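Local structure of G/U mismatch-specific DNA glycosylase (Deinococcus radiodurans, 2C2Q) at residues Val18-Gln23 and Arg107-His112; Val118-Lys123 and Ser127-Val132. The protein is a mismatch-specific DNA glycosylase of the uracil-DNA glycosylase superfamily, a compact single-chain alpha/beta protein built around a mostly parallel sheet. The protein carries 1 engineered substitution. All coordinates share one frame; numbering follows the deposited sequence.

Contact 1: residues Val18-Gln23 and Arg107-His112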
# COMPACT_ATOMS: atom_id res chain seq x y z
N VAL A 18 -10.90 8.73 -1.46
CA VAL A 18 -10.28 8.42 -2.73
C VAL A 18 -10.58 6.91 -3.01
O VAL A 18 -10.58 6.16 -2.04
CB VAL A 18 -8.76 8.59 -2.69
CG1 VAL A 18 -8.23 8.46 -4.12
CG2 VAL A 18 -8.42 10.02 -2.10
N PRO A 19 -10.96 6.53 -4.24
CA PRO A 19 -11.27 5.12 -4.55
C PRO A 19 -10.09 4.19 -4.24
O PRO A 19 -8.91 4.58 -4.39
CB PRO A 19 -11.52 5.12 -6.06
CG PRO A 19 -12.05 6.48 -6.34
CD PRO A 19 -11.17 7.38 -5.44
N ASP A 20 -10.41 3.01 -3.76
CA ASP A 20 -9.50 1.84 -3.90
C ASP A 20 -9.15 1.52 -5.34
O ASP A 20 -9.92 1.84 -6.27
CB ASP A 20 -10.12 0.65 -3.25
CG ASP A 20 -10.03 0.73 -1.76
OD1 ASP A 20 -9.21 1.55 -1.20
OD2 ASP A 20 -10.79 0.02 -1.08
N VAL A 21 -7.95 0.94 -5.56
CA VAL A 21 -7.62 0.38 -6.85
C VAL A 21 -7.40 -1.11 -6.60
O VAL A 21 -6.32 -1.55 -6.12
CB VAL A 21 -6.34 1.04 -7.43
CG1 VAL A 21 -5.92 0.43 -8.76
CG2 VAL A 21 -6.53 2.57 -7.50
N LEU A 22 -8.41 -1.91 -6.91
CA LEU A 22 -8.42 -3.30 -6.46
C LEU A 22 -9.17 -4.08 -7.49
O LEU A 22 -10.17 -3.58 -8.05
CB LEU A 22 -9.09 -3.49 -5.07
CG LEU A 22 -8.39 -2.87 -3.84
CD1 LEU A 22 -9.28 -2.98 -2.60
CD2 LEU A 22 -6.99 -3.57 -3.65
N GLN A 23 -8.69 -5.29 -7.74
CA GLN A 23 -9.31 -6.21 -8.71
C GLN A 23 -8.66 -7.58 -8.47
O GLN A 23 -7.57 -7.64 -7.88
CB GLN A 23 -9.14 -5.70 -10.14
CG GLN A 23 -7.71 -5.59 -10.63
CD GLN A 23 -7.62 -4.98 -11.98
OE1 GLN A 23 -8.18 -3.89 -12.21
NE2 GLN A 23 -6.88 -5.61 -12.87
N ARG A 107 -8.87 -6.44 5.52
CA ARG A 107 -8.73 -7.90 5.50
C ARG A 107 -9.78 -8.53 4.62
O ARG A 107 -9.46 -9.44 3.87
CB ARG A 107 -8.78 -8.42 6.91
CG ARG A 107 -7.42 -8.37 7.63
CD ARG A 107 -7.55 -8.78 9.14
NE ARG A 107 -6.31 -8.64 9.92
CZ ARG A 107 -5.32 -9.52 9.95
NH1 ARG A 107 -5.36 -10.64 9.22
NH2 ARG A 107 -4.24 -9.27 10.71
N ARG A 108 -11.00 -8.02 4.66
CA ARG A 108 -12.07 -8.52 3.75
C ARG A 108 -11.74 -8.34 2.27
O ARG A 108 -12.00 -9.21 1.46
CB ARG A 108 -13.40 -7.86 4.05
CG ARG A 108 -13.95 -8.28 5.39
CD ARG A 108 -15.08 -7.36 5.95
NE ARG A 108 -16.20 -7.15 5.03
CZ ARG A 108 -16.63 -5.95 4.62
NH1 ARG A 108 -16.02 -4.84 5.06
NH2 ARG A 108 -17.66 -5.85 3.78
N LYS A 109 -11.16 -7.18 1.93
CA LYS A 109 -10.72 -6.95 0.59
C LYS A 109 -9.60 -7.94 0.17
O LYS A 109 -9.56 -8.38 -0.94
CB LYS A 109 -10.24 -5.49 0.45
CG LYS A 109 -11.38 -4.47 0.59
CD LYS A 109 -10.80 -3.05 0.80
CE LYS A 109 -11.86 -2.13 1.25
NZ LYS A 109 -11.31 -0.74 1.58
N VAL A 110 -8.64 -8.19 1.06
CA VAL A 110 -7.52 -9.04 0.72
C VAL A 110 -8.03 -10.47 0.44
O VAL A 110 -7.55 -11.13 -0.46
CB VAL A 110 -6.48 -9.03 1.82
CG1 VAL A 110 -5.40 -10.06 1.55
CG2 VAL A 110 -5.83 -7.64 1.90
N GLU A 111 -9.01 -10.87 1.24
CA GLU A 111 -9.60 -12.22 1.16
C GLU A 111 -10.35 -12.35 -0.16
O GLU A 111 -10.34 -13.41 -0.78
CB GLU A 111 -10.58 -12.44 2.31
CG GLU A 111 -11.41 -13.74 2.17
CD GLU A 111 -10.57 -15.00 1.91
OE1 GLU A 111 -9.47 -15.14 2.50
OE2 GLU A 111 -11.01 -15.87 1.11
N HIS A 112 -11.04 -11.29 -0.53
CA HIS A 112 -11.79 -11.25 -1.77
C HIS A 112 -10.90 -11.21 -3.01
O HIS A 112 -11.01 -12.08 -3.90
CB HIS A 112 -12.82 -10.09 -1.76
CG HIS A 112 -13.56 -9.98 -3.04
ND1 HIS A 112 -14.63 -10.81 -3.37
CD2 HIS A 112 -13.34 -9.22 -4.14
CE1 HIS A 112 -15.05 -10.52 -4.59
NE2 HIS A 112 -14.29 -9.55 -5.07
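Lys-109 reaches out from helix 103-113 and meets Asp-20 and Leu-22 in the loop that precedes strand 28-32. The backbones stay well apart: the nearest CA atoms, those of Leu-22 and Lys-109, are 8.3 Å from each other. The lysine side chain spans this gap. Its CG is anti to its own carbonyl carbon (chi1 -67°) and the chain is extended beyond, which carries the amino group across to the loop.

Asp-20 comes from the opposite direction. Its OD2 lies 2.8 Å from NZ of Lys-109 in a hydrogen-bonded salt bridge. The lysine uses the syn lone pair of OD2, on the side of the other carboxylate oxygen. The methylene CE of Lys-109 also lies close to OD2 of Asp-20, at 3.3 Å. Leu-22 lays its CD1 methyl against the aliphatic part of the lysine and crosses it at about a right angle. This CD1 is 3.7 Å from CD of Lys-109, with CB and CG of the lysine a little farther off. On the strand side, Thr-83 also touches the lysine chain.

This inner part is compact and all three touching residues are buried. Elsewhere on the same helix Arg-108 and Glu-111 are exposed; Glu-111 pairs with Arg-114. The contact is small, with 111 Å² buried in total, because one lysine side chain carries it.

The polar ends have further partners. Tyr-16 OH bonds to NZ of Lys-109. Asp-20 is tied to helix 103-113 by Lys-109, while its OD1 is held by the Thr-83 hydroxyl of strand 80-84 and by Lys-87 just after that strand. Both buried carboxylate oxygens thus have partners, and the two lysines probably favour the ionised form of Asp-20.

Contact 2: residues Val118-Lys123 and Ser127-Val132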
# COMPACT_ATOMS: atom_id res chain seq x y z
N VAL A 118 0.68 -8.21 -0.25
CA VAL A 118 0.20 -6.95 0.37
C VAL A 118 1.42 -6.30 1.02
O VAL A 118 2.04 -6.92 1.87
CB VAL A 118 -0.93 -7.23 1.40
CG1 VAL A 118 -1.31 -5.89 2.19
CG2 VAL A 118 -2.14 -7.71 0.64
N ALA A 119 1.77 -5.07 0.61
CA ALA A 119 2.97 -4.42 1.18
C ALA A 119 2.50 -3.12 1.84
O ALA A 119 1.92 -2.27 1.19
CB ALA A 119 4.03 -4.14 0.12
N PHE A 120 2.61 -3.07 3.17
CA PHE A 120 2.33 -1.82 3.91
C PHE A 120 3.43 -0.82 3.62
O PHE A 120 4.63 -1.15 3.66
CB PHE A 120 2.21 -2.07 5.42
CG PHE A 120 1.03 -2.93 5.75
CD1 PHE A 120 -0.22 -2.34 5.94
CD2 PHE A 120 1.13 -4.33 5.73
CE1 PHE A 120 -1.36 -3.09 6.19
CE2 PHE A 120 -0.03 -5.09 5.99
CZ PHE A 120 -1.25 -4.47 6.22
N THR A 121 3.03 0.40 3.25
CA THR A 121 4.03 1.45 2.91
C THR A 121 4.51 2.23 4.13
O THR A 121 5.15 3.26 3.99
CB THR A 121 3.47 2.42 1.84
OG1 THR A 121 2.30 3.09 2.41
CG2 THR A 121 2.94 1.59 0.62
N SER A 122 4.15 1.77 5.31
CA SER A 122 4.75 2.28 6.55
C SER A 122 4.57 1.27 7.67
O SER A 122 3.66 0.44 7.66
CB SER A 122 4.12 3.62 6.96
OG SER A 122 2.73 3.41 7.25
N LYS A 123 5.46 1.30 8.65
CA LYS A 123 5.20 0.53 9.87
C LYS A 123 3.84 0.76 10.53
O LYS A 123 3.20 -0.19 10.94
CB LYS A 123 6.33 0.79 10.86
CG LYS A 123 7.63 0.29 10.34
CD LYS A 123 8.48 -0.13 11.56
CE LYS A 123 9.86 -0.54 11.11
NZ LYS A 123 10.64 -0.93 12.33
N SER A 127 1.27 -1.99 11.63
CA SER A 127 1.04 -2.12 13.08
C SER A 127 -0.45 -2.04 13.42
O SER A 127 -0.93 -2.85 14.20
CB SER A 127 1.89 -1.10 13.87
OG SER A 127 1.41 -0.97 15.21
N GLU A 128 -1.20 -1.13 12.79
CA GLU A 128 -2.66 -1.06 12.99
C GLU A 128 -3.35 -2.35 12.53
O GLU A 128 -4.34 -2.75 13.14
CB GLU A 128 -3.28 0.14 12.26
CG GLU A 128 -2.91 1.50 12.85
CD GLU A 128 -3.44 1.77 14.28
OE1 GLU A 128 -4.39 1.09 14.71
OE2 GLU A 128 -2.91 2.70 14.97
N THR A 129 -2.82 -3.00 11.50
CA THR A 129 -3.39 -4.23 10.92
C THR A 129 -2.98 -5.51 11.64
O THR A 129 -3.83 -6.36 11.92
CB THR A 129 -3.04 -4.30 9.41
OG1 THR A 129 -3.54 -3.12 8.77
CG2 THR A 129 -3.75 -5.52 8.68
N LEU A 130 -1.69 -5.64 11.93
CA LEU A 130 -1.11 -6.88 12.43
C LEU A 130 -1.17 -6.97 13.95
O LEU A 130 -0.95 -8.06 14.51
CB LEU A 130 0.33 -7.08 11.92
CG LEU A 130 0.56 -7.13 10.40
CD1 LEU A 130 2.05 -7.09 10.03
CD2 LEU A 130 -0.12 -8.36 9.78
N GLY A 131 -1.47 -5.85 14.61
CA GLY A 131 -1.57 -5.79 16.08
C GLY A 131 -0.22 -5.88 16.79
O GLY A 131 -0.16 -6.20 17.99
N VAL A 132 0.87 -5.64 16.07
CA VAL A 132 2.19 -5.62 16.67
C VAL A 132 2.75 -4.19 16.61
O VAL A 132 2.63 -3.51 15.58
CB VAL A 132 3.14 -6.66 16.01
CG1 VAL A 132 2.60 -8.08 16.21
CG2 VAL A 132 3.32 -6.40 14.53
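The ring of Phe-120 meets Thr-129 obliquely, through CE1 and CZ. This is a beta-alpha unit of the alpha/beta fold: strand 117-120 ends, the chain turns, and helix 123-130 packs back on the last strand residue. It begins the crossover from strand 117-120 to its parallel neighbour 153-156. Leu-106 of helix 103-113 and Leu-154 of strand 153-156 also touch the Phe-120 side chain.

Thr-129 offers both of its branches. Its OG1 approaches CE1 of Phe-120 to 3.4 Å, and its CG2 stands 3.7 Å from CZ of the same ring. The hydroxyl has its polar partner within the helix, the carbonyl oxygen of Gly-125. The threonine can therefore turn a polar group to an aromatic ring without leaving that group unbonded.

The turn feeds directly into the helix. Ser-122 is the N-cap residue, and its OG makes a weak hydrogen bond to the N of Gly-125. The first helical turn then closes between the two segments: Ser-127 N donates to Lys-123 O over 2.7 Å, with an angle of 155° at the hydrogen. CB of Ser-127 also lies near this oxygen, at 3.3 Å. The Lys-123 side chain leads off elsewhere. Its NZ bonds to Leu-137 O, and it makes a cation-pi contact with Tyr-139.

The far end of the helix is tied back to the same serine. Gly-131 leaves the helix with positive phi, and its N bonds to Ser-127 O over 3.1 Å. The hydroxyl of Ser-127 is anti to the backbone nitrogen (chi1 164°), which turns it toward the departing chain. There OG donates to Val-132 O at 2.8 Å, from a position 40° out of the carbonyl plane.

In the fold
The centres of contact 1 and contact 2 lie 15 Å apart, and the two follow one another along the chain. Helix 103-113 joins them. In contact 1 it reaches the loop 18-23; elsewhere it packs on the elements of contact 2. Arg-107 NH2 lies 3.2 Å from Thr-129 O, a probable hydrogen bond that ties this helix to helix 123-130. Closer to the sheet, Val-110 CG2 packs on Val-118 CG2 at 3.9 Å. Leu-106 of the same helix also touches Thr-129. Helix 103-113 thus links the loop 18-23 to the beta-alpha unit of contact 2.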